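Side-chain contacts in bsobi restriction endonuclease (Geobacillus stearothermophilus, PDB 1DC1), which cleaves double-stranded DNA within the degenerate sequence 5'-CYCGRG-3' after the first cytosine, working as a homodimer: residues 60-65 with 109-114; 168-173 with 195-200; 274-279 with 317-322. All blocks are in the same frame, centred on the assembly; numbering follows the deposited sequence.

Interaction 1. Residues 60-65 with 109-114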
loop_
_atom_site.group_PDB
_atom_site.type_symbol
_atom_site.label_atom_id
_atom_site.label_comp_id
_atom_site.label_asym_id
_atom_site.label_seq_id
_atom_site.Cartn_x
_atom_site.Cartn_y
_atom_site.Cartn_z
ATOM N N LYS D 60 5.592 2.834 -36.644
ATOM C CA LYS D 60 6.092 4.208 -36.644
ATOM C C LYS D 60 5.033 5.184 -37.007
ATOM O O LYS D 60 5.097 6.346 -36.633
ATOM C CB LYS D 60 7.283 4.363 -37.580
ATOM C CG LYS D 60 8.554 3.951 -36.887
ATOM C CD LYS D 60 9.757 4.074 -37.800
ATOM C CE LYS D 60 10.686 2.850 -37.718
ATOM N NZ LYS D 60 10.699 1.990 -38.983
ATOM N N ASP D 61 4.025 4.708 -37.725
ATOM C CA ASP D 61 2.939 5.588 -38.120
ATOM C C ASP D 61 2.122 6.051 -36.913
ATOM O O ASP D 61 1.483 7.105 -36.965
ATOM C CB ASP D 61 2.020 4.881 -39.127
ATOM C CG ASP D 61 2.602 4.826 -40.544
ATOM O OD1 ASP D 61 3.505 5.640 -40.870
ATOM O OD2 ASP D 61 2.133 3.955 -41.318
ATOM N N LEU D 62 2.161 5.273 -35.831
ATOM C CA LEU D 62 1.409 5.595 -34.604
ATOM C C LEU D 62 1.874 6.939 -34.016
ATOM O O LEU D 62 1.099 7.621 -33.334
ATOM C CB LEU D 62 1.546 4.433 -33.563
ATOM C CG LEU D 62 1.062 3.006 -33.971
ATOM C CD1 LEU D 62 1.581 1.933 -33.033
ATOM C CD2 LEU D 62 -0.463 2.991 -34.000
ATOM N N LEU D 63 3.120 7.307 -34.309
ATOM C CA LEU D 63 3.684 8.560 -33.825
ATOM C C LEU D 63 2.979 9.791 -34.396
ATOM O O LEU D 63 3.111 10.899 -33.876
ATOM C CB LEU D 63 5.145 8.618 -34.195
ATOM C CG LEU D 63 5.941 7.549 -33.477
ATOM C CD1 LEU D 63 7.393 7.478 -33.973
ATOM C CD2 LEU D 63 5.876 7.913 -32.008
ATOM N N TYR D 64 2.243 9.605 -35.482
ATOM C CA TYR D 64 1.552 10.733 -36.103
ATOM C C TYR D 64 0.085 10.899 -35.741
ATOM O O TYR D 64 -0.554 11.865 -36.147
ATOM C CB TYR D 64 1.704 10.669 -37.617
ATOM C CG TYR D 64 3.135 10.508 -37.996
ATOM C CD1 TYR D 64 4.100 11.351 -37.455
ATOM C CD2 TYR D 64 3.539 9.460 -38.809
ATOM C CE1 TYR D 64 5.429 11.148 -37.699
ATOM C CE2 TYR D 64 4.854 9.239 -39.070
ATOM C CZ TYR D 64 5.810 10.081 -38.508
ATOM O OH TYR D 64 7.154 9.831 -38.715
ATOM N N LEU D 65 -0.452 9.959 -34.981
ATOM C CA LEU D 65 -1.830 10.060 -34.526
ATOM C C LEU D 65 -1.763 10.770 -33.158
ATOM O O LEU D 65 -1.637 10.139 -32.101
ATOM C CB LEU D 65 -2.426 8.663 -34.426
ATOM C CG LEU D 65 -2.274 7.804 -35.701
ATOM C CD1 LEU D 65 -2.751 6.378 -35.481
ATOM C CD2 LEU D 65 -3.076 8.452 -36.782
ATOM N N GLU D 109 0.983 -8.322 -35.883
ATOM C CA GLU D 109 0.134 -8.226 -34.693
ATOM C C GLU D 109 0.436 -7.003 -33.847
ATOM O O GLU D 109 0.118 -6.976 -32.665
ATOM C CB GLU D 109 0.321 -9.467 -33.835
ATOM C CG GLU D 109 0.320 -10.738 -34.627
ATOM C CD GLU D 109 -0.931 -10.872 -35.452
ATOM O OE1 GLU D 109 -2.014 -10.789 -34.848
ATOM O OE2 GLU D 109 -0.832 -11.048 -36.692
ATOM N N PHE D 110 1.037 -5.986 -34.446
ATOM C CA PHE D 110 1.389 -4.780 -33.692
ATOM C C PHE D 110 0.222 -3.974 -33.038
ATOM O O PHE D 110 0.425 -3.381 -31.954
ATOM C CB PHE D 110 2.290 -3.839 -34.540
ATOM C CG PHE D 110 1.550 -2.826 -35.416
ATOM C CD1 PHE D 110 1.277 -3.104 -36.754
ATOM C CD2 PHE D 110 1.239 -1.559 -34.941
ATOM C CE1 PHE D 110 0.718 -2.137 -37.585
ATOM C CE2 PHE D 110 0.684 -0.594 -35.766
ATOM C CZ PHE D 110 0.422 -0.882 -37.089
ATOM N N ILE D 111 -0.978 -3.957 -33.646
ATOM C CA ILE D 111 -2.089 -3.204 -33.038
ATOM C C ILE D 111 -2.508 -3.913 -31.754
ATOM O O ILE D 111 -2.573 -3.287 -30.705
ATOM C CB ILE D 111 -3.351 -3.052 -33.990
ATOM C CG1 ILE D 111 -3.019 -2.167 -35.217
ATOM C CG2 ILE D 111 -4.533 -2.440 -33.195
ATOM C CD1 ILE D 111 -2.519 -0.739 -34.863
ATOM N N ASP D 112 -2.748 -5.216 -31.803
ATOM C CA ASP D 112 -3.135 -5.871 -30.560
ATOM C C ASP D 112 -1.978 -5.846 -29.564
ATOM O O ASP D 112 -2.231 -5.814 -28.378
ATOM C CB ASP D 112 -3.612 -7.301 -30.790
ATOM C CG ASP D 112 -5.083 -7.390 -31.199
ATOM O OD1 ASP D 112 -5.829 -6.382 -31.239
ATOM O OD2 ASP D 112 -5.486 -8.511 -31.492
ATOM N N GLU D 113 -0.722 -5.884 -30.027
ATOM C CA GLU D 113 0.415 -5.778 -29.104
ATOM C C GLU D 113 0.211 -4.465 -28.292
ATOM O O GLU D 113 0.340 -4.445 -27.063
ATOM C CB GLU D 113 1.761 -5.717 -29.862
ATOM C CG GLU D 113 2.991 -5.694 -28.926
ATOM C CD GLU D 113 3.186 -7.001 -28.124
ATOM O OE1 GLU D 113 2.653 -8.047 -28.553
ATOM O OE2 GLU D 113 3.880 -7.009 -27.066
ATOM N N LEU D 114 -0.112 -3.379 -28.981
ATOM C CA LEU D 114 -0.329 -2.084 -28.336
ATOM C C LEU D 114 -1.505 -2.104 -27.364
ATOM O O LEU D 114 -1.397 -1.646 -26.208
ATOM C CB LEU D 114 -0.614 -1.024 -29.398
ATOM C CG LEU D 114 -1.006 0.373 -28.900
ATOM C CD1 LEU D 114 0.004 0.913 -27.855
ATOM C CD2 LEU D 114 -1.071 1.296 -30.138
#
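Leu-62 and Ile-111 bring the two backbones nearest each other, with 9.6 Å between their CA atoms. Residues 60-64 follow helical backbone angles in the connection between helices 21-53 and 69-75, whereas 110-114 is the opening turn of the long helix 110-152, with Glu-109 at its N-cap position. At this separation the gap is spanned by side chains alone: Leu-62 points toward the helix, and Phe-110 and Leu-114 point back.

Its branched end serves three partners. CD1 of Leu-62 comes to the edge of the Phe-110 ring, near the ring plane, 3.8 Å from CE2 of Phe-110. The same methyl meets Leu-114 tip to tip, its CD1 lying 4.0 Å from CD2 of Leu-114. The other methyl, CD2 of Leu-62, lies 4.3 Å from CD1 of Ile-111, a looser touch. With its CG between the backbone N and the carbonyl carbon (chi1 89°), Phe-110 carries its ring out toward Leu-62, and chi2 of -95° sets how it is turned; CG1 of Ile-111 rests over one ring face, offset toward the rim. An alanine in place of Leu-62 would remove CG and both methyls, and the edge of Phe-110 and the tip of Leu-114 would probably lose their shared partner, with a gap opened between them.

Neighbouring helices complete the cluster: Leu-62 also packs on Ala-53 and Leu-103, and Leu-114 on Leu-72 and Ala-75. Next to Leu-114 in the chain, Glu-113 forms salt bridges with Arg-117 and with Arg-47 of the second subunit, so this helix start also belongs to the dimer interface.

The contact itself is wholly apolar. Between these two segments the hold comes from apolar burial, while hydrogen bonds from Gln-69 to the carbonyl O atoms of Leu-62 and Leu-65 tie the connection to helix 69-75.

Interaction 2. Residues 168-173 with 195-200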
loop_
_atom_site.group_PDB
_atom_site.type_symbol
_atom_site.label_atom_id
_atom_site.label_comp_id
_atom_site.label_asym_id
_atom_site.label_seq_id
_atom_site.Cartn_x
_atom_site.Cartn_y
_atom_site.Cartn_z
ATOM N N THR D 168 -18.538 25.445 2.367
ATOM C CA THR D 168 -19.033 26.396 3.337
ATOM C C THR D 168 -20.550 26.340 3.466
ATOM O O THR D 168 -21.097 26.698 4.505
ATOM C CB THR D 168 -18.624 27.833 2.916
ATOM O OG1 THR D 168 -18.758 28.710 4.045
ATOM C CG2 THR D 168 -19.509 28.337 1.717
ATOM N N ASN D 169 -21.232 25.886 2.420
ATOM C CA ASN D 169 -22.695 25.880 2.458
ATOM C C ASN D 169 -23.342 24.728 3.221
ATOM O O ASN D 169 -23.659 23.691 2.645
ATOM C CB ASN D 169 -23.253 25.944 1.037
ATOM C CG ASN D 169 -24.770 26.172 1.008
ATOM O OD1 ASN D 169 -25.328 26.967 1.783
ATOM N ND2 ASN D 169 -25.443 25.474 0.098
ATOM N N TRP D 170 -23.536 24.919 4.526
ATOM C CA TRP D 170 -24.153 23.885 5.349
ATOM C C TRP D 170 -25.663 23.845 5.131
ATOM O O TRP D 170 -26.385 24.774 5.491
ATOM C CB TRP D 170 -23.826 24.122 6.812
ATOM C CG TRP D 170 -22.419 23.733 7.123
ATOM C CD1 TRP D 170 -21.301 24.541 7.058
ATOM C CD2 TRP D 170 -21.960 22.443 7.584
ATOM N NE1 TRP D 170 -20.185 23.840 7.452
ATOM C CE2 TRP D 170 -20.551 22.550 7.784
ATOM C CE3 TRP D 170 -22.598 21.206 7.851
ATOM C CZ2 TRP D 170 -19.760 21.453 8.246
ATOM C CZ3 TRP D 170 -21.799 20.103 8.314
ATOM C CH2 TRP D 170 -20.398 20.249 8.500
ATOM N N MET D 171 -26.131 22.754 4.541
ATOM C CA MET D 171 -27.551 22.630 4.255
ATOM C C MET D 171 -28.299 21.813 5.273
ATOM O O MET D 171 -27.741 20.939 5.932
ATOM C CB MET D 171 -27.793 22.018 2.856
ATOM C CG MET D 171 -26.877 22.569 1.768
ATOM S SD MET D 171 -26.852 21.572 0.293
ATOM C CE MET D 171 -28.493 21.523 -0.083
ATOM N N ASP D 172 -29.592 22.112 5.387
ATOM C CA ASP D 172 -30.424 21.345 6.293
ATOM C C ASP D 172 -30.719 19.970 5.697
ATOM O O ASP D 172 -30.814 19.787 4.465
ATOM C CB ASP D 172 -31.731 22.060 6.604
ATOM C CG ASP D 172 -31.548 23.224 7.549
ATOM O OD1 ASP D 172 -30.968 23.086 8.658
ATOM O OD2 ASP D 172 -32.018 24.298 7.151
ATOM N N LYS D 173 -30.812 19.001 6.591
ATOM C CA LYS D 173 -31.098 17.643 6.209
ATOM C C LYS D 173 -32.387 17.639 5.381
ATOM O O LYS D 173 -33.335 18.346 5.715
ATOM C CB LYS D 173 -31.293 16.826 7.484
ATOM C CG LYS D 173 -32.063 15.561 7.355
ATOM C CD LYS D 173 -32.835 15.332 8.612
ATOM C CE LYS D 173 -33.578 14.037 8.486
ATOM N NZ LYS D 173 -34.777 14.134 7.635
ATOM N N HIS D 195 -23.060 22.333 20.255
ATOM C CA HIS D 195 -22.977 22.231 18.791
ATOM C C HIS D 195 -21.805 21.347 18.416
ATOM O O HIS D 195 -20.706 21.513 18.932
ATOM C CB HIS D 195 -22.771 23.595 18.151
ATOM C CG HIS D 195 -23.847 24.558 18.487
ATOM N ND1 HIS D 195 -25.072 24.538 17.860
ATOM C CD2 HIS D 195 -23.932 25.488 19.469
ATOM C CE1 HIS D 195 -25.869 25.414 18.446
ATOM N NE2 HIS D 195 -25.200 26.002 19.425
ATOM N N ARG D 196 -22.031 20.437 17.490
ATOM C CA ARG D 196 -21.005 19.502 17.100
ATOM C C ARG D 196 -20.901 19.447 15.592
ATOM O O ARG D 196 -21.920 19.357 14.924
ATOM C CB ARG D 196 -21.349 18.098 17.660
ATOM C CG ARG D 196 -21.640 18.059 19.169
ATOM C CD ARG D 196 -20.335 18.183 19.915
ATOM N NE ARG D 196 -20.355 18.088 21.381
ATOM C CZ ARG D 196 -20.033 19.108 22.179
ATOM N NH1 ARG D 196 -19.696 20.265 21.637
ATOM N NH2 ARG D 196 -19.928 18.947 23.491
ATOM N N THR D 197 -19.674 19.498 15.059
ATOM C CA THR D 197 -19.449 19.423 13.611
ATOM C C THR D 197 -18.391 18.340 13.263
ATOM O O THR D 197 -17.198 18.406 13.666
ATOM C CB THR D 197 -19.017 20.818 13.053
ATOM O OG1 THR D 197 -20.010 21.790 13.395
ATOM C CG2 THR D 197 -18.847 20.798 11.521
ATOM N N LEU D 198 -18.852 17.331 12.532
ATOM C CA LEU D 198 -17.983 16.256 12.083
ATOM C C LEU D 198 -17.538 16.544 10.632
ATOM O O LEU D 198 -18.344 16.899 9.754
ATOM C CB LEU D 198 -18.718 14.910 12.153
ATOM C CG LEU D 198 -17.968 13.705 11.551
ATOM C CD1 LEU D 198 -17.308 12.964 12.665
ATOM C CD2 LEU D 198 -18.948 12.783 10.811
ATOM N N MET D 199 -16.242 16.419 10.383
ATOM C CA MET D 199 -15.724 16.627 9.039
ATOM C C MET D 199 -14.787 15.472 8.717
ATOM O O MET D 199 -14.134 14.951 9.598
ATOM C CB MET D 199 -14.898 17.906 8.963
ATOM C CG MET D 199 -15.664 19.184 9.221
ATOM S SD MET D 199 -16.467 19.852 7.796
ATOM C CE MET D 199 -15.158 20.092 6.568
ATOM N N TYR D 200 -14.719 15.099 7.451
ATOM C CA TYR D 200 -13.816 14.043 7.031
ATOM C C TYR D 200 -12.595 14.595 6.277
ATOM O O TYR D 200 -12.686 15.606 5.585
ATOM C CB TYR D 200 -14.566 13.083 6.121
ATOM C CG TYR D 200 -15.629 12.290 6.836
ATOM C CD1 TYR D 200 -15.279 11.192 7.624
ATOM C CD2 TYR D 200 -16.995 12.578 6.661
ATOM C CE1 TYR D 200 -16.241 10.381 8.205
ATOM C CE2 TYR D 200 -17.974 11.766 7.244
ATOM C CZ TYR D 200 -17.568 10.661 8.009
ATOM O OH TYR D 200 -18.477 9.760 8.526
#
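Trp-170 meets Thr-197 through the far corner of its indole, where CH2 of Trp-170 lies 3.4 Å from CG2 of Thr-197. The methyl approaches obliquely. Met-199 supplies the second touch, its SD standing 3.7 Å from CZ2 of Trp-170 at the edge of the six-membered ring, near its plane; the direction from the ring centre to the sulfur is 74° off the ring normal. The carbonyl O of Leu-198 is also near that plane, more loosely.

What positions these groups lies one step out. Thr-197 has CG2 anti to its own backbone N, which turns the methyl to the tryptophan and leaves OG1 for hydrogen bonds with the carbonyl O of Cys-218 and with OG of Ser-188. The Met-199 chain is bent at chi2 (-86°), which brings SD to the ring edge; chi3 then sets only where CE goes. Trp-170 further rests on Leu-160, Ser-188 and Pro-220, and Leu-160 touches Met-199 as well.

Strands 157-161 and 184-191 lie between strands 170-172 and 194-199 in the sheet, so the indole bridges non-adjacent strands over one face. The axes of segments 170-172 and 195-199 pass 12.0 Å apart at 113°, far from a flat antiparallel alignment. The Met-aromatic contact thus spans a mixed sheet whose twist is consistent with that angle, in a nuclease of the PD-(D/E)XK clan.

Interaction 3. Residues 274-279 with 317-322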
loop_
_atom_site.group_PDB
_atom_site.type_symbol
_atom_site.label_atom_id
_atom_site.label_comp_id
_atom_site.label_asym_id
_atom_site.label_seq_id
_atom_site.Cartn_x
_atom_site.Cartn_y
_atom_site.Cartn_z
ATOM N N SER D 274 -6.130 17.247 25.305
ATOM C CA SER D 274 -6.296 15.805 25.213
ATOM C C SER D 274 -7.556 15.434 24.378
ATOM O O SER D 274 -8.510 14.890 24.945
ATOM C CB SER D 274 -6.439 15.149 26.603
ATOM O OG SER D 274 -5.299 15.310 27.394
ATOM N N PRO D 275 -7.592 15.723 23.042
ATOM C CA PRO D 275 -8.795 15.351 22.264
ATOM C C PRO D 275 -9.002 13.819 22.350
ATOM O O PRO D 275 -8.039 13.048 22.623
ATOM C CB PRO D 275 -8.453 15.779 20.839
ATOM C CG PRO D 275 -6.948 15.819 20.790
ATOM C CD PRO D 275 -6.564 16.336 22.182
ATOM N N LYS D 276 -10.233 13.359 22.164
ATOM C CA LYS D 276 -10.482 11.910 22.176
ATOM C C LYS D 276 -9.907 11.358 20.873
ATOM O O LYS D 276 -9.789 12.091 19.897
ATOM C CB LYS D 276 -11.991 11.592 22.202
ATOM C CG LYS D 276 -12.702 12.016 23.482
ATOM C CD LYS D 276 -14.192 11.801 23.301
ATOM C CE LYS D 276 -14.976 12.209 24.515
ATOM N NZ LYS D 276 -14.148 12.941 25.510
ATOM N N THR D 277 -9.536 10.085 20.864
ATOM C CA THR D 277 -9.011 9.482 19.636
ATOM C C THR D 277 -9.708 8.151 19.397
ATOM O O THR D 277 -10.056 7.439 20.336
ATOM C CB THR D 277 -7.468 9.234 19.666
ATOM O OG1 THR D 277 -7.157 8.414 20.783
ATOM C CG2 THR D 277 -6.674 10.585 19.709
ATOM N N ILE D 278 -9.959 7.829 18.133
ATOM C CA ILE D 278 -10.623 6.561 17.821
ATOM C C ILE D 278 -9.983 5.902 16.589
ATOM O O ILE D 278 -9.336 6.556 15.775
ATOM C CB ILE D 278 -12.216 6.717 17.572
ATOM C CG1 ILE D 278 -12.503 7.489 16.267
ATOM C CG2 ILE D 278 -12.901 7.373 18.765
ATOM C CD1 ILE D 278 -14.006 7.606 15.937
ATOM N N PHE D 279 -10.158 4.587 16.509
ATOM C CA PHE D 279 -9.714 3.788 15.381
ATOM C C PHE D 279 -10.874 2.884 14.982
ATOM O O PHE D 279 -11.403 2.141 15.814
ATOM C CB PHE D 279 -8.528 2.899 15.712
ATOM C CG PHE D 279 -8.110 2.058 14.549
ATOM C CD1 PHE D 279 -7.323 2.607 13.530
ATOM C CD2 PHE D 279 -8.574 0.747 14.404
ATOM C CE1 PHE D 279 -7.010 1.870 12.377
ATOM C CE2 PHE D 279 -8.254 -0.011 13.234
ATOM C CZ PHE D 279 -7.479 0.562 12.235
ATOM N N CYS D 317 -21.171 5.262 17.095
ATOM C CA CYS D 317 -21.843 6.437 16.513
ATOM C C CYS D 317 -22.783 7.135 17.506
ATOM O O CYS D 317 -22.849 8.353 17.567
ATOM C CB CYS D 317 -22.623 6.024 15.255
ATOM S SG CYS D 317 -21.510 5.773 13.875
ATOM N N ARG D 318 -23.518 6.361 18.286
ATOM C CA ARG D 318 -24.397 6.950 19.288
ATOM C C ARG D 318 -23.520 7.678 20.318
ATOM O O ARG D 318 -23.838 8.783 20.748
ATOM C CB ARG D 318 -25.248 5.834 19.886
ATOM C CG ARG D 318 -25.896 6.156 21.187
ATOM C CD ARG D 318 -26.968 5.120 21.524
ATOM N NE ARG D 318 -28.022 5.724 22.346
ATOM C CZ ARG D 318 -28.431 5.270 23.531
ATOM N NH1 ARG D 318 -27.881 4.183 24.073
ATOM N NH2 ARG D 318 -29.411 5.909 24.169
ATOM N N TRP D 319 -22.394 7.074 20.676
ATOM C CA TRP D 319 -21.475 7.693 21.592
ATOM C C TRP D 319 -20.911 9.002 20.984
ATOM O O TRP D 319 -20.813 10.024 21.687
ATOM C CB TRP D 319 -20.343 6.716 21.887
ATOM C CG TRP D 319 -19.173 7.360 22.595
ATOM C CD1 TRP D 319 -19.105 7.728 23.912
ATOM C CD2 TRP D 319 -17.916 7.711 22.019
ATOM N NE1 TRP D 319 -17.891 8.281 24.192
ATOM C CE2 TRP D 319 -17.132 8.283 23.050
ATOM C CE3 TRP D 319 -17.370 7.599 20.728
ATOM C CZ2 TRP D 319 -15.833 8.739 22.834
ATOM C CZ3 TRP D 319 -16.075 8.056 20.515
ATOM C CH2 TRP D 319 -15.323 8.617 21.560
ATOM N N ILE D 320 -20.537 8.971 19.692
ATOM C CA ILE D 320 -19.966 10.147 19.042
ATOM C C ILE D 320 -20.906 11.336 19.062
ATOM O O ILE D 320 -20.497 12.463 19.320
ATOM C CB ILE D 320 -19.580 9.847 17.572
ATOM C CG1 ILE D 320 -18.134 9.376 17.545
ATOM C CG2 ILE D 320 -19.701 11.122 16.681
ATOM C CD1 ILE D 320 -17.728 8.777 16.230
ATOM N N ILE D 321 -22.169 11.060 18.783
ATOM C CA ILE D 321 -23.199 12.074 18.728
ATOM C C ILE D 321 -23.429 12.736 20.099
ATOM O O ILE D 321 -23.841 13.904 20.189
ATOM C CB ILE D 321 -24.528 11.433 18.159
ATOM C CG1 ILE D 321 -24.442 11.320 16.634
ATOM C CG2 ILE D 321 -25.718 12.256 18.517
ATOM C CD1 ILE D 321 -25.034 10.086 16.174
ATOM N N ASN D 322 -23.136 11.992 21.159
ATOM C CA ASN D 322 -23.341 12.498 22.510
ATOM C C ASN D 322 -22.118 13.058 23.184
ATOM O O ASN D 322 -22.216 13.474 24.315
ATOM C CB ASN D 322 -23.960 11.401 23.382
ATOM C CG ASN D 322 -25.447 11.203 23.094
ATOM O OD1 ASN D 322 -26.275 12.053 23.464
ATOM N ND2 ASN D 322 -25.796 10.093 22.422
#
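Trp-319 has the largest share of this contact, reaching from the last turn of helix 310-321 to Lys-276 and Ile-278 on strand 276-281. Its CB points toward the strand, and with CG anti to the backbone N (chi1 168°) the indole extends outward, so that the far rim of the six-membered ring does the touching. Along that rim, CZ2 of Trp-319 lies 3.5 Å from CD of Lys-276 and 3.9 Å from CE of the same lysine. At the next atom the two partners converge: CH2 of Trp-319 is 3.8 Å from CD of Lys-276 and 3.9 Å from CG2 of Ile-278. Then CZ3 of Trp-319 leaves the lysine behind and sits 3.7 Å from CG2 of Ile-278.

The two approaches differ in kind. The Ile-278 methyl comes to the ring edge, near its plane, whereas the aliphatic part of Lys-276 approaches it obliquely, neither over a face nor at the edge. Ile-278 uses its other branch separately, CD1 of Ile-278 resting 3.9 Å from CD1 of Ile-320, where the two side chains cross at about a right angle.

The segment axes are 12.2 Å apart and nearly antiparallel, at 159°. Strand 276-281 lies between strands 235-242 and 303-306 in the parallel part of the sheet, and Trp-319 also touches Leu-237 and Asn-303, one on each of those flanking strands. Helix 310-321 thus packs over this part of the sheet, while Cys-317 and Ile-321 join it to helix 110-152.

How the interactions relate
The three contacts come in series along the chain. Interactions 2 and 3 are close companions, their centres about 17 Å apart and their nearest atoms about 5 Å, and both rest on the same mixed eight-stranded sheet: residues 168-173 and 195-200 in its antiparallel part, 274-279 in its parallel part. Interaction 1 lies remote, its centre about 52 and 57 Å from those two, on the opposite side of the chain's centre in a region of helices and connecting loops. Helix 110-152 connects the regions, for it begins in interaction 1 and farther along packs against residues 317-322. The long molecule therefore joins a sheet-based nuclease core, with its predicted magnesium site, to a distant helical part that meets the second subunit.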